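ESX-5 secretion system protein EccC5 (Mycobacterium tuberculosis, PDB 6J18) forms part of the ESX-5 type VII secretion system, which secretes EsxN and a number of PE_PGRS and PPE proteins, this chain being the protein's ATP-bound C-terminal FtsK-type domain. Local coordinates at residues A[170-175]-A[223-228]; A[237-242]-A[254-259]; A[55-60]-A[83-88]; A[112-117]-A[205-210]. All coordinates share one frame; numbering follows the deposited sequence.

Contacts 2 and 4 are the core: both are buried and apolar, and they use neighbouring parallel strands of one sheet. Residues 237-242 and 205-210 are joined edge to edge by backbone bonds such as H238 O to L206 N, while their helices lie on opposite faces. Contact 1 is partly buried; it sits over the face that also carries the helix of contact 2, where A225 meets M256, and mixes a methionine tip with an exposed lysine. Contact 3, also partly buried, lies across the chain's centre from contact 1, at the edge of the sheet. Its pairing is largely apolar, but R58 ties its helix to that of contact 4 by a salt bridge and a hydrogen bond.

Contact 1: residues A[170-175]-A[223-228]; sequences AMMGEL and HKAVPF
M172 and A225 make the tight half of this contact, which belongs to the FtsK-type ATPase domain, a sheet with helices on both faces. Helix 165-180 lies on the face formed by strands 137-143 and 203-208, and the 223-228 loop leans on its flank. The M172 chain bends at both outer torsions (chi2 -51°, chi3 -61°), which folds its methyl toward the loop. CE comes 3.5 Å from A225 CB, closer than ordinary van der Waals contact. This methyl-to-methyl meeting is buried: M172 also rests on L206 of the sheet, and A225 is backed by M256 of helix 255-262, so the pair fills a junction between two helices and the strands below.

The other half is looser and faces solvent. K224 is exposed, and its chain, extended beyond CG, reaches across the helix surface at G173. Its CB stays 4.2 Å from M172 O, too far for more than light packing. The lysine passes G173 at the main chain, and its side chain also touches A176 one turn on. G173 CA is approached equally by two atoms of K224, CD and NZ, each at 4.1 Å.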
loop_
_atom_site.group_PDB
_atom_site.type_symbol
_atom_site.label_atom_id
_atom_site.label_comp_id
_atom_site.label_asym_id
_atom_site.label_seq_id
_atom_site.Cartn_x
_atom_site.Cartn_y
_atom_site.Cartn_z
ATOM N N ALA A 170 1.396 7.843 18.441
ATOM C CA ALA A 170 2.749 8.376 18.554
ATOM C C ALA A 170 3.509 8.279 17.235
ATOM O O ALA A 170 4.192 9.224 16.832
ATOM C CB ALA A 170 3.508 7.649 19.653
ATOM N N MET A 171 3.388 7.136 16.565
ATOM C CA MET A 171 4.091 6.908 15.307
ATOM C C MET A 171 3.606 7.853 14.212
ATOM O O MET A 171 4.402 8.366 13.426
ATOM C CB MET A 171 3.920 5.457 14.852
ATOM C CG MET A 171 4.727 5.104 13.614
ATOM S SD MET A 171 4.433 3.425 13.022
ATOM C CE MET A 171 2.825 3.624 12.266
ATOM N N MET A 172 2.297 8.081 14.166
ATOM C CA MET A 172 1.713 8.941 13.146
ATOM C C MET A 172 2.127 10.395 13.352
ATOM O O MET A 172 2.196 11.169 12.397
ATOM C CB MET A 172 0.188 8.817 13.144
ATOM C CG MET A 172 -0.320 7.458 12.684
ATOM S SD MET A 172 0.385 6.939 11.107
ATOM C CE MET A 172 -0.186 8.258 10.052
ATOM N N GLY A 173 2.403 10.761 14.599
ATOM C CA GLY A 173 2.890 12.093 14.908
ATOM C C GLY A 173 4.294 12.298 14.373
ATOM O O GLY A 173 4.622 13.361 13.845
ATOM N N GLU A 174 5.124 11.268 14.509
ATOM C CA GLU A 174 6.491 11.309 14.004
ATOM C C GLU A 174 6.504 11.331 12.481
ATOM O O GLU A 174 7.297 12.047 11.869
ATOM C CB GLU A 174 7.290 10.111 14.518
ATOM C CG GLU A 174 7.431 10.058 16.030
ATOM C CD GLU A 174 7.963 8.725 16.517
ATOM O OE1 GLU A 174 8.216 7.840 15.671
ATOM O OE2 GLU A 174 8.131 8.561 17.744
ATOM N N LEU A 175 5.621 10.542 11.878
ATOM C CA LEU A 175 5.522 10.466 10.426
ATOM C C LEU A 175 5.076 11.793 9.825
ATOM O O LEU A 175 5.627 12.243 8.821
ATOM C CB LEU A 175 4.556 9.354 10.012
ATOM C CG LEU A 175 4.324 9.227 8.506
ATOM C CD1 LEU A 175 5.638 8.967 7.783
ATOM C CD2 LEU A 175 3.311 8.131 8.205
ATOM N N HIS A 223 -5.217 10.703 11.095
ATOM C CA HIS A 223 -5.694 11.986 10.581
ATOM C C HIS A 223 -4.552 12.940 10.235
ATOM O O HIS A 223 -4.728 13.858 9.433
ATOM C CB HIS A 223 -6.642 12.649 11.587
ATOM C CG HIS A 223 -5.946 13.321 12.730
ATOM N ND1 HIS A 223 -5.549 12.644 13.862
ATOM C CD2 HIS A 223 -5.586 14.613 12.918
ATOM C CE1 HIS A 223 -4.969 13.489 14.697
ATOM N NE2 HIS A 223 -4.979 14.689 14.148
ATOM N N LYS A 224 -3.382 12.721 10.828
ATOM C CA LYS A 224 -2.234 13.592 10.591
ATOM C C LYS A 224 -1.541 13.311 9.256
ATOM O O LYS A 224 -0.753 14.127 8.778
ATOM C CB LYS A 224 -1.221 13.468 11.732
ATOM C CG LYS A 224 -1.590 14.250 12.984
ATOM C CD LYS A 224 -0.447 14.254 13.989
ATOM C CE LYS A 224 -0.808 15.038 15.242
ATOM N NZ LYS A 224 0.203 14.862 16.323
ATOM N N ALA A 225 -1.834 12.161 8.657
ATOM C CA ALA A 225 -1.230 11.797 7.377
ATOM C C ALA A 225 -2.132 12.153 6.204
ATOM O O ALA A 225 -1.679 12.216 5.061
ATOM C CB ALA A 225 -0.904 10.318 7.347
ATOM N N VAL A 226 -3.409 12.379 6.496
ATOM C CA VAL A 226 -4.400 12.709 5.473
ATOM C C VAL A 226 -4.012 13.888 4.555
ATOM O O VAL A 226 -4.192 13.792 3.339
ATOM C CB VAL A 226 -5.775 13.007 6.123
ATOM C CG1 VAL A 226 -6.777 13.483 5.081
ATOM C CG2 VAL A 226 -6.295 11.774 6.850
ATOM N N PRO A 227 -3.468 14.992 5.112
ATOM C CA PRO A 227 -3.150 16.114 4.216
ATOM C C PRO A 227 -2.087 15.824 3.150
ATOM O O PRO A 227 -1.942 16.618 2.221
ATOM C CB PRO A 227 -2.638 17.192 5.179
ATOM C CG PRO A 227 -3.268 16.865 6.478
ATOM C CD PRO A 227 -3.282 15.371 6.526
ATOM N N PHE A 228 -1.363 14.716 3.273
ATOM C CA PHE A 228 -0.275 14.421 2.342
ATOM C C PHE A 228 -0.685 13.448 1.241
ATOM O O PHE A 228 0.073 13.214 0.300
ATOM C CB PHE A 228 0.933 13.863 3.099
ATOM C CG PHE A 228 1.452 14.780 4.168
ATOM C CD1 PHE A 228 2.261 15.855 3.842
ATOM C CD2 PHE A 228 1.129 14.568 5.497
ATOM C CE1 PHE A 228 2.738 16.704 4.823
ATOM C CE2 PHE A 228 1.604 15.411 6.484
ATOM C CZ PHE A 228 2.410 16.480 6.146
#

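Contact 2: residues A[237-242]-A[254-259]; sequences LHVIVT and DPMLRA
V239 and V241 of strand 237-244 point their side chains at M256 and L257 in the first turn of helix 255-262. The helix leads on to strand 267-269, and strand 96-100 lies between the two strands in the sheet, so this is one half of a beta-alpha-beta crossover in the ATPase domain.

Going along the strand, L237 packs beside the contact on F228, and H238 turns to the far face, where NE2 bonds to E203. V239 comes next: its CG1 stands anti to the backbone N (chi1 -178°) and meets M256 SD at 4.0 Å. Bends at chi2 and chi3 of the methionine present its sulfur, rather than its methyl, to the valine, and the two side chains meet at an angle. I240 faces the other way, against L110 and I113 of helix 106-120. V241 then repeats the role of V239: V241 CG1 lies 4.3 Å from L257 CD2, and the leucine side chain also touches M97 of strand 96-100. At T242, OG1 bonds to the backbone N of D210, a residue that touches ATP.

The start of the helix is held by D254 as N-cap. D254 OD1 takes M256 N at 2.9 Å and L257 N at 3.1 Å, on its anti side but from opposite faces of the carboxylate plane, 33° and 19° out of it. The chemistry thus divides: undirected apolar contacts seat the helix on the strand, while a buried carboxylate fixes where it begins, its negative charge probably favoured by the helix N-terminus.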
loop_
_atom_site.group_PDB
_atom_site.type_symbol
_atom_site.label_atom_id
_atom_site.label_comp_id
_atom_site.label_asym_id
_atom_site.label_seq_id
_atom_site.Cartn_x
_atom_site.Cartn_y
_atom_site.Cartn_z
ATOM N N LEU A 237 5.471 9.634 -0.606
ATOM C CA LEU A 237 4.644 8.861 0.311
ATOM C C LEU A 237 3.809 7.818 -0.426
ATOM O O LEU A 237 3.273 8.084 -1.502
ATOM C CB LEU A 237 3.729 9.791 1.113
ATOM C CG LEU A 237 2.657 9.143 1.992
ATOM C CD1 LEU A 237 3.288 8.322 3.110
ATOM C CD2 LEU A 237 1.715 10.197 2.554
ATOM N N HIS A 238 3.712 6.628 0.160
ATOM C CA HIS A 238 2.849 5.577 -0.365
ATOM C C HIS A 238 2.002 4.990 0.756
ATOM O O HIS A 238 2.533 4.443 1.721
ATOM C CB HIS A 238 3.671 4.474 -1.034
ATOM C CG HIS A 238 4.565 4.968 -2.128
ATOM N ND1 HIS A 238 4.100 5.269 -3.390
ATOM C CD2 HIS A 238 5.897 5.213 -2.148
ATOM C CE1 HIS A 238 5.108 5.679 -4.141
ATOM N NE2 HIS A 238 6.207 5.656 -3.411
ATOM N N VAL A 239 0.686 5.109 0.628
ATOM C CA VAL A 239 -0.225 4.568 1.630
ATOM C C VAL A 239 -0.898 3.296 1.122
ATOM O O VAL A 239 -1.622 3.318 0.126
ATOM C CB VAL A 239 -1.302 5.592 2.027
ATOM C CG1 VAL A 239 -2.200 5.019 3.107
ATOM C CG2 VAL A 239 -0.652 6.886 2.504
ATOM N N ILE A 240 -0.645 2.189 1.811
ATOM C CA ILE A 240 -1.198 0.895 1.425
ATOM C C ILE A 240 -1.976 0.299 2.597
ATOM O O ILE A 240 -1.396 -0.040 3.629
ATOM C CB ILE A 240 -0.092 -0.074 0.973
ATOM C CG1 ILE A 240 0.750 0.568 -0.134
ATOM C CG2 ILE A 240 -0.696 -1.371 0.475
ATOM C CD1 ILE A 240 1.945 -0.257 -0.555
ATOM N N VAL A 241 -3.291 0.180 2.432
ATOM C CA VAL A 241 -4.186 -0.159 3.538
ATOM C C VAL A 241 -5.131 -1.315 3.200
ATOM O O VAL A 241 -5.602 -1.430 2.069
ATOM C CB VAL A 241 -5.031 1.076 3.953
ATOM C CG1 VAL A 241 -5.968 0.741 5.097
ATOM C CG2 VAL A 241 -4.128 2.236 4.337
ATOM N N THR A 242 -5.398 -2.171 4.184
ATOM C CA THR A 242 -6.410 -3.211 4.039
ATOM C C THR A 242 -7.539 -3.034 5.051
ATOM O O THR A 242 -7.338 -2.480 6.134
ATOM C CB THR A 242 -5.818 -4.623 4.211
ATOM O OG1 THR A 242 -5.482 -4.841 5.587
ATOM C CG2 THR A 242 -4.583 -4.799 3.344
ATOM N N ASP A 254 -14.055 6.966 7.765
ATOM C CA ASP A 254 -12.622 7.018 8.031
ATOM C C ASP A 254 -11.968 8.054 7.119
ATOM O O ASP A 254 -12.063 7.953 5.895
ATOM C CB ASP A 254 -11.984 5.641 7.830
ATOM C CG ASP A 254 -10.533 5.600 8.269
ATOM O OD1 ASP A 254 -9.667 6.102 7.522
ATOM O OD2 ASP A 254 -10.257 5.063 9.363
ATOM N N PRO A 255 -11.303 9.057 7.715
ATOM C CA PRO A 255 -10.709 10.164 6.954
ATOM C C PRO A 255 -9.612 9.719 5.988
ATOM O O PRO A 255 -9.404 10.372 4.967
ATOM C CB PRO A 255 -10.135 11.074 8.048
ATOM C CG PRO A 255 -9.942 10.184 9.226
ATOM C CD PRO A 255 -11.062 9.190 9.161
ATOM N N MET A 256 -8.926 8.624 6.301
ATOM C CA MET A 256 -7.878 8.118 5.418
ATOM C C MET A 256 -8.477 7.407 4.209
ATOM O O MET A 256 -8.040 7.619 3.080
ATOM C CB MET A 256 -6.937 7.177 6.174
ATOM C CG MET A 256 -5.864 6.540 5.298
ATOM S SD MET A 256 -4.857 7.748 4.407
ATOM C CE MET A 256 -3.856 8.411 5.735
ATOM N N LEU A 257 -9.480 6.568 4.451
ATOM C CA LEU A 257 -10.149 5.850 3.371
ATOM C C LEU A 257 -10.865 6.810 2.426
ATOM O O LEU A 257 -10.907 6.589 1.215
ATOM C CB LEU A 257 -11.141 4.830 3.938
ATOM C CG LEU A 257 -10.546 3.689 4.767
ATOM C CD1 LEU A 257 -11.639 2.735 5.229
ATOM C CD2 LEU A 257 -9.482 2.947 3.973
ATOM N N ARG A 258 -11.426 7.875 2.988
ATOM C CA ARG A 258 -12.088 8.906 2.198
ATOM C C ARG A 258 -11.087 9.672 1.340
ATOM O O ARG A 258 -11.347 9.964 0.175
ATOM C CB ARG A 258 -12.841 9.874 3.114
ATOM C CG ARG A 258 -13.408 11.094 2.404
ATOM C CD ARG A 258 -14.133 12.056 3.352
ATOM N NE ARG A 258 -13.857 11.810 4.768
ATOM C CZ ARG A 258 -14.618 11.069 5.571
ATOM N NH1 ARG A 258 -15.730 10.514 5.112
ATOM N NH2 ARG A 258 -14.275 10.901 6.841
ATOM N N ALA A 259 -9.942 9.993 1.931
ATOM C CA ALA A 259 -8.891 10.715 1.224
ATOM C C ALA A 259 -8.317 9.865 0.095
ATOM O O ALA A 259 -7.987 10.377 -0.974
ATOM C CB ALA A 259 -7.790 11.132 2.187
#

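Contact 3: residues A[55-60]-A[83-88]; sequences EQVREL and LAPVYL
R58 NH2 is hydrogen-bonded to S115 OG on one flank of helix 54-61, while V57 and L60 on another flank of the same helix pack against P85. R58 NE adds a salt bridge to E116 OE1, so the guanidinium ties this helix to helix 106-120 through two neighbouring groups.

The meeting with residues 83-88 is largely apolar. P85 opens the short strand 85-87, and its ring corner reaches the helix: CG comes 3.5 Å from L60 CB, and the leucine and the ring pass each other at a slant. L60 CG stands anti to the carbonyl carbon (chi1 -66°), and the branch beyond it runs past the proline CD to L83, where L60 CD1 lies 3.7 Å from L83 O. V57, one turn earlier, touches the neighbouring ring atom on the same side, more loosely, CG2 to P85 CB at 4.2 Å. F52 lies against both helix residues, while L83 is exposed.

The helix therefore sits between the strand edge and the P-loop helix. Strand 85-87 is antiparallel to strand 75-79, with V86 bonded to W76 and A77, and P85 O takes R66 NH2, so the proline is held at the edge of the main sheet.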
loop_
_atom_site.group_PDB
_atom_site.type_symbol
_atom_site.label_atom_id
_atom_site.label_comp_id
_atom_site.label_asym_id
_atom_site.label_seq_id
_atom_site.Cartn_x
_atom_site.Cartn_y
_atom_site.Cartn_z
ATOM N N GLU A 55 7.649 -15.875 -6.361
ATOM C CA GLU A 55 8.816 -16.301 -7.121
ATOM C C GLU A 55 8.453 -16.444 -8.597
ATOM O O GLU A 55 9.289 -16.232 -9.477
ATOM C CB GLU A 55 9.377 -17.619 -6.570
ATOM C CG GLU A 55 8.488 -18.845 -6.773
ATOM C CD GLU A 55 7.304 -18.896 -5.819
ATOM O OE1 GLU A 55 7.252 -18.077 -4.878
ATOM O OE2 GLU A 55 6.425 -19.762 -6.016
ATOM N N GLN A 56 7.195 -16.786 -8.860
ATOM C CA GLN A 56 6.711 -16.956 -10.223
ATOM C C GLN A 56 6.488 -15.611 -10.909
ATOM O O GLN A 56 6.828 -15.443 -12.079
ATOM C CB GLN A 56 5.417 -17.775 -10.233
ATOM C CG GLN A 56 5.595 -19.234 -9.828
ATOM C CD GLN A 56 4.278 -19.985 -9.745
ATOM O OE1 GLN A 56 3.697 -20.124 -8.668
ATOM N NE2 GLN A 56 3.801 -20.476 -10.884
ATOM N N VAL A 57 5.924 -14.649 -10.183
ATOM C CA VAL A 57 5.653 -13.338 -10.765
ATOM C C VAL A 57 6.960 -12.579 -11.001
ATOM O O VAL A 57 7.037 -11.712 -11.872
ATOM C CB VAL A 57 4.697 -12.499 -9.878
ATOM C CG1 VAL A 57 5.413 -11.965 -8.645
ATOM C CG2 VAL A 57 4.090 -11.355 -10.680
ATOM N N ARG A 58 7.994 -12.930 -10.243
ATOM C CA ARG A 58 9.299 -12.297 -10.394
ATOM C C ARG A 58 10.002 -12.789 -11.654
ATOM O O ARG A 58 10.757 -12.046 -12.283
ATOM C CB ARG A 58 10.162 -12.553 -9.158
ATOM C CG ARG A 58 9.797 -11.651 -7.989
ATOM C CD ARG A 58 10.540 -12.020 -6.718
ATOM N NE ARG A 58 10.256 -11.064 -5.652
ATOM C CZ ARG A 58 10.487 -11.282 -4.362
ATOM N NH1 ARG A 58 11.007 -12.435 -3.962
ATOM N NH2 ARG A 58 10.193 -10.345 -3.471
ATOM N N GLU A 59 9.748 -14.042 -12.016
ATOM C CA GLU A 59 10.242 -14.575 -13.276
ATOM C C GLU A 59 9.672 -13.773 -14.441
ATOM O O GLU A 59 10.381 -13.441 -15.394
ATOM C CB GLU A 59 9.884 -16.057 -13.434
ATOM C CG GLU A 59 10.715 -17.007 -12.585
ATOM C CD GLU A 59 10.350 -18.465 -12.807
ATOM O OE1 GLU A 59 9.156 -18.760 -13.030
ATOM O OE2 GLU A 59 11.261 -19.320 -12.762
ATOM N N LEU A 60 8.386 -13.458 -14.345
ATOM C CA LEU A 60 7.691 -12.706 -15.381
ATOM C C LEU A 60 8.106 -11.235 -15.399
ATOM O O LEU A 60 8.247 -10.637 -16.464
ATOM C CB LEU A 60 6.179 -12.818 -15.186
ATOM C CG LEU A 60 5.560 -14.204 -15.376
ATOM C CD1 LEU A 60 4.045 -14.134 -15.253
ATOM C CD2 LEU A 60 5.967 -14.782 -16.719
ATOM N N LEU A 83 -2.571 -12.947 -18.216
ATOM C CA LEU A 83 -1.714 -13.693 -17.288
ATOM C C LEU A 83 -0.356 -13.010 -17.090
ATOM O O LEU A 83 0.610 -13.639 -16.656
ATOM C CB LEU A 83 -1.521 -15.136 -17.771
ATOM C CG LEU A 83 -2.794 -15.976 -17.912
ATOM C CD1 LEU A 83 -2.472 -17.359 -18.462
ATOM C CD2 LEU A 83 -3.533 -16.085 -16.585
ATOM N N ALA A 84 -0.302 -11.716 -17.396
ATOM C CA ALA A 84 0.911 -10.920 -17.247
ATOM C C ALA A 84 0.929 -10.223 -15.883
ATOM O O ALA A 84 -0.120 -10.073 -15.257
ATOM C CB ALA A 84 1.011 -9.900 -18.382
ATOM N N PRO A 85 2.120 -9.806 -15.412
ATOM C CA PRO A 85 2.230 -9.149 -14.102
ATOM C C PRO A 85 1.368 -7.898 -13.939
ATOM O O PRO A 85 1.130 -7.159 -14.897
ATOM C CB PRO A 85 3.714 -8.773 -14.028
ATOM C CG PRO A 85 4.390 -9.771 -14.872
ATOM C CD PRO A 85 3.446 -10.066 -16.001
ATOM N N VAL A 86 0.902 -7.680 -12.712
ATOM C CA VAL A 86 0.222 -6.448 -12.336
ATOM C C VAL A 86 1.094 -5.723 -11.318
ATOM O O VAL A 86 1.607 -6.341 -10.387
ATOM C CB VAL A 86 -1.177 -6.721 -11.745
ATOM C CG1 VAL A 86 -1.806 -5.431 -11.234
ATOM C CG2 VAL A 86 -2.070 -7.387 -12.783
ATOM N N TYR A 87 1.276 -4.419 -11.502
ATOM C CA TYR A 87 2.187 -3.665 -10.652
ATOM C C TYR A 87 1.496 -2.577 -9.840
ATOM O O TYR A 87 0.349 -2.217 -10.100
ATOM C CB TYR A 87 3.293 -3.018 -11.493
ATOM C CG TYR A 87 4.088 -3.983 -12.342
ATOM C CD1 TYR A 87 5.241 -4.581 -11.852
ATOM C CD2 TYR A 87 3.694 -4.283 -13.640
ATOM C CE1 TYR A 87 5.974 -5.460 -12.626
ATOM C CE2 TYR A 87 4.421 -5.161 -14.422
ATOM C CZ TYR A 87 5.560 -5.746 -13.909
ATOM O OH TYR A 87 6.288 -6.620 -14.683
ATOM N N LEU A 88 2.211 -2.061 -8.848
ATOM C CA LEU A 88 1.849 -0.792 -8.240
ATOM C C LEU A 88 2.380 0.308 -9.149
ATOM O O LEU A 88 3.565 0.641 -9.108
ATOM C CB LEU A 88 2.418 -0.661 -6.826
ATOM C CG LEU A 88 1.756 -1.509 -5.738
ATOM C CD1 LEU A 88 2.372 -1.215 -4.378
ATOM C CD2 LEU A 88 0.254 -1.266 -5.714
#

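Contact 4: residues A[112-117]-A[205-210]; sequences TIMSEI and FLIVDD
Residues 112-117 of helix 106-120 run nearly antiparallel to residues 205-208 of strand 203-208, the axes of these short pieces 11.4 Å apart at closest and 158° between directions, so M114 and I117 stand over I207 and F205. This is the P-loop helix of the ATPase domain: it starts in the predicted ATP-binding segment and travels away from the nucleotide, while the strand travels toward it.

I117 is the central side chain. Its CG1 stands anti to the carbonyl carbon (chi1 -70°) and the chain continues extended, so CD1 is delivered over one face of the F205 ring. The methyl lies 3.7 Å from the ring centroid, 14° off the normal, a CH-pi contact. The same CD1 also touches I207 CD1, at 4.2 Å. One turn earlier, M114 CG meets I207 CD1 at 3.6 Å. Here the methionine uses the middle of its chain, and its bend lies further out, at chi3. I207 therefore puts one methyl between the two helix residues.

Around them, F205 stacks with H238 and meets Y121 edge-to-face, and A138 touches both I117 and F205, so the ring is packed on more than the helix side.

Polar chemistry begins just past the strand's C-terminal end. D209 OD2 bonds to T107 OG1 at the head of the helix, and D210 touches ATP, as in the Walker B arrangement of P-loop ATPases. Between these two segments, helix and strand are thus held by methyl and ring packing alone, with the acidic residues placed at the nucleotide end.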
loop_
_atom_site.group_PDB
_atom_site.type_symbol
_atom_site.label_atom_id
_atom_site.label_comp_id
_atom_site.label_asym_id
_atom_site.label_seq_id
_atom_site.Cartn_x
_atom_site.Cartn_y
_atom_site.Cartn_z
ATOM N N THR A 112 3.403 -9.711 0.364
ATOM C CA THR A 112 3.976 -9.807 -0.975
ATOM C C THR A 112 4.531 -8.454 -1.417
ATOM O O THR A 112 5.625 -8.371 -1.980
ATOM C CB THR A 112 2.932 -10.304 -1.995
ATOM O OG1 THR A 112 2.691 -11.700 -1.782
ATOM C CG2 THR A 112 3.425 -10.103 -3.422
ATOM N N ILE A 113 3.776 -7.397 -1.141
ATOM C CA ILE A 113 4.197 -6.041 -1.473
ATOM C C ILE A 113 5.461 -5.666 -0.700
ATOM O O ILE A 113 6.379 -5.062 -1.253
ATOM C CB ILE A 113 3.070 -5.025 -1.183
ATOM C CG1 ILE A 113 1.936 -5.200 -2.198
ATOM C CG2 ILE A 113 3.592 -3.597 -1.241
ATOM C CD1 ILE A 113 0.695 -4.390 -1.883
ATOM N N MET A 114 5.515 -6.047 0.574
ATOM C CA MET A 114 6.682 -5.760 1.402
ATOM C C MET A 114 7.912 -6.517 0.908
ATOM O O MET A 114 9.015 -5.971 0.879
ATOM C CB MET A 114 6.397 -6.098 2.865
ATOM C CG MET A 114 5.456 -5.110 3.536
ATOM S SD MET A 114 4.950 -5.591 5.194
ATOM C CE MET A 114 6.380 -5.084 6.144
ATOM N N SER A 115 7.719 -7.772 0.512
ATOM C CA SER A 115 8.806 -8.558 -0.060
ATOM C C SER A 115 9.356 -7.875 -1.312
ATOM O O SER A 115 10.569 -7.833 -1.528
ATOM C CB SER A 115 8.330 -9.973 -0.391
ATOM O OG SER A 115 9.393 -10.761 -0.894
ATOM N N GLU A 116 8.456 -7.329 -2.123
ATOM C CA GLU A 116 8.837 -6.618 -3.337
ATOM C C GLU A 116 9.610 -5.341 -3.022
ATOM O O GLU A 116 10.541 -4.980 -3.741
ATOM C CB GLU A 116 7.597 -6.291 -4.170
ATOM C CG GLU A 116 7.167 -7.408 -5.106
ATOM C CD GLU A 116 8.210 -7.711 -6.162
ATOM O OE1 GLU A 116 9.094 -8.558 -5.907
ATOM O OE2 GLU A 116 8.153 -7.095 -7.247
ATOM N N ILE A 117 9.213 -4.659 -1.953
ATOM C CA ILE A 117 9.922 -3.466 -1.506
ATOM C C ILE A 117 11.372 -3.814 -1.175
ATOM O O ILE A 117 12.297 -3.083 -1.534
ATOM C CB ILE A 117 9.237 -2.830 -0.279
ATOM C CG1 ILE A 117 7.901 -2.199 -0.682
ATOM C CG2 ILE A 117 10.135 -1.785 0.363
ATOM C CD1 ILE A 117 7.092 -1.687 0.492
ATOM N N PHE A 205 6.717 4.228 2.949
ATOM C CA PHE A 205 5.551 3.369 2.796
ATOM C C PHE A 205 4.796 3.244 4.113
ATOM O O PHE A 205 5.276 2.608 5.052
ATOM C CB PHE A 205 5.956 1.978 2.298
ATOM C CG PHE A 205 6.466 1.956 0.884
ATOM C CD1 PHE A 205 7.787 2.261 0.602
ATOM C CD2 PHE A 205 5.622 1.618 -0.162
ATOM C CE1 PHE A 205 8.257 2.236 -0.701
ATOM C CE2 PHE A 205 6.085 1.590 -1.465
ATOM C CZ PHE A 205 7.403 1.899 -1.735
ATOM N N LEU A 206 3.622 3.862 4.185
ATOM C CA LEU A 206 2.739 3.675 5.326
ATOM C C LEU A 206 1.840 2.476 5.061
ATOM O O LEU A 206 0.908 2.554 4.261
ATOM C CB LEU A 206 1.900 4.927 5.593
ATOM C CG LEU A 206 0.789 4.782 6.639
ATOM C CD1 LEU A 206 1.352 4.339 7.983
ATOM C CD2 LEU A 206 0.013 6.083 6.783
ATOM N N ILE A 207 2.134 1.366 5.726
ATOM C CA ILE A 207 1.397 0.131 5.501
ATOM C C ILE A 207 0.528 -0.211 6.705
ATOM O O ILE A 207 1.031 -0.408 7.811
ATOM C CB ILE A 207 2.351 -1.035 5.201
ATOM C CG1 ILE A 207 3.139 -0.741 3.923
ATOM C CG2 ILE A 207 1.575 -2.336 5.067
ATOM C CD1 ILE A 207 4.241 -1.729 3.640
ATOM N N VAL A 208 -0.780 -0.272 6.480
ATOM C CA VAL A 208 -1.733 -0.522 7.555
ATOM C C VAL A 208 -2.588 -1.755 7.283
ATOM O O VAL A 208 -3.353 -1.792 6.319
ATOM C CB VAL A 208 -2.664 0.688 7.768
ATOM C CG1 VAL A 208 -3.591 0.441 8.951
ATOM C CG2 VAL A 208 -1.850 1.959 7.968
ATOM N N ASP A 209 -2.454 -2.765 8.136
ATOM C CA ASP A 209 -3.289 -3.956 8.043
ATOM C C ASP A 209 -4.435 -3.839 9.043
ATOM O O ASP A 209 -4.236 -3.367 10.162
ATOM C CB ASP A 209 -2.465 -5.221 8.306
ATOM C CG ASP A 209 -3.119 -6.477 7.749
ATOM O OD1 ASP A 209 -4.148 -6.361 7.052
ATOM O OD2 ASP A 209 -2.592 -7.583 7.996
ATOM N N ASP A 210 -5.631 -4.250 8.622
ATOM C CA ASP A 210 -6.818 -4.248 9.479
ATOM C C ASP A 210 -7.143 -2.864 10.035
ATOM O O ASP A 210 -7.154 -2.661 11.250
ATOM C CB ASP A 210 -6.640 -5.240 10.632
ATOM C CG ASP A 210 -6.443 -6.661 10.152
ATOM O OD1 ASP A 210 -7.201 -7.100 9.261
ATOM O OD2 ASP A 210 -5.525 -7.337 10.660
#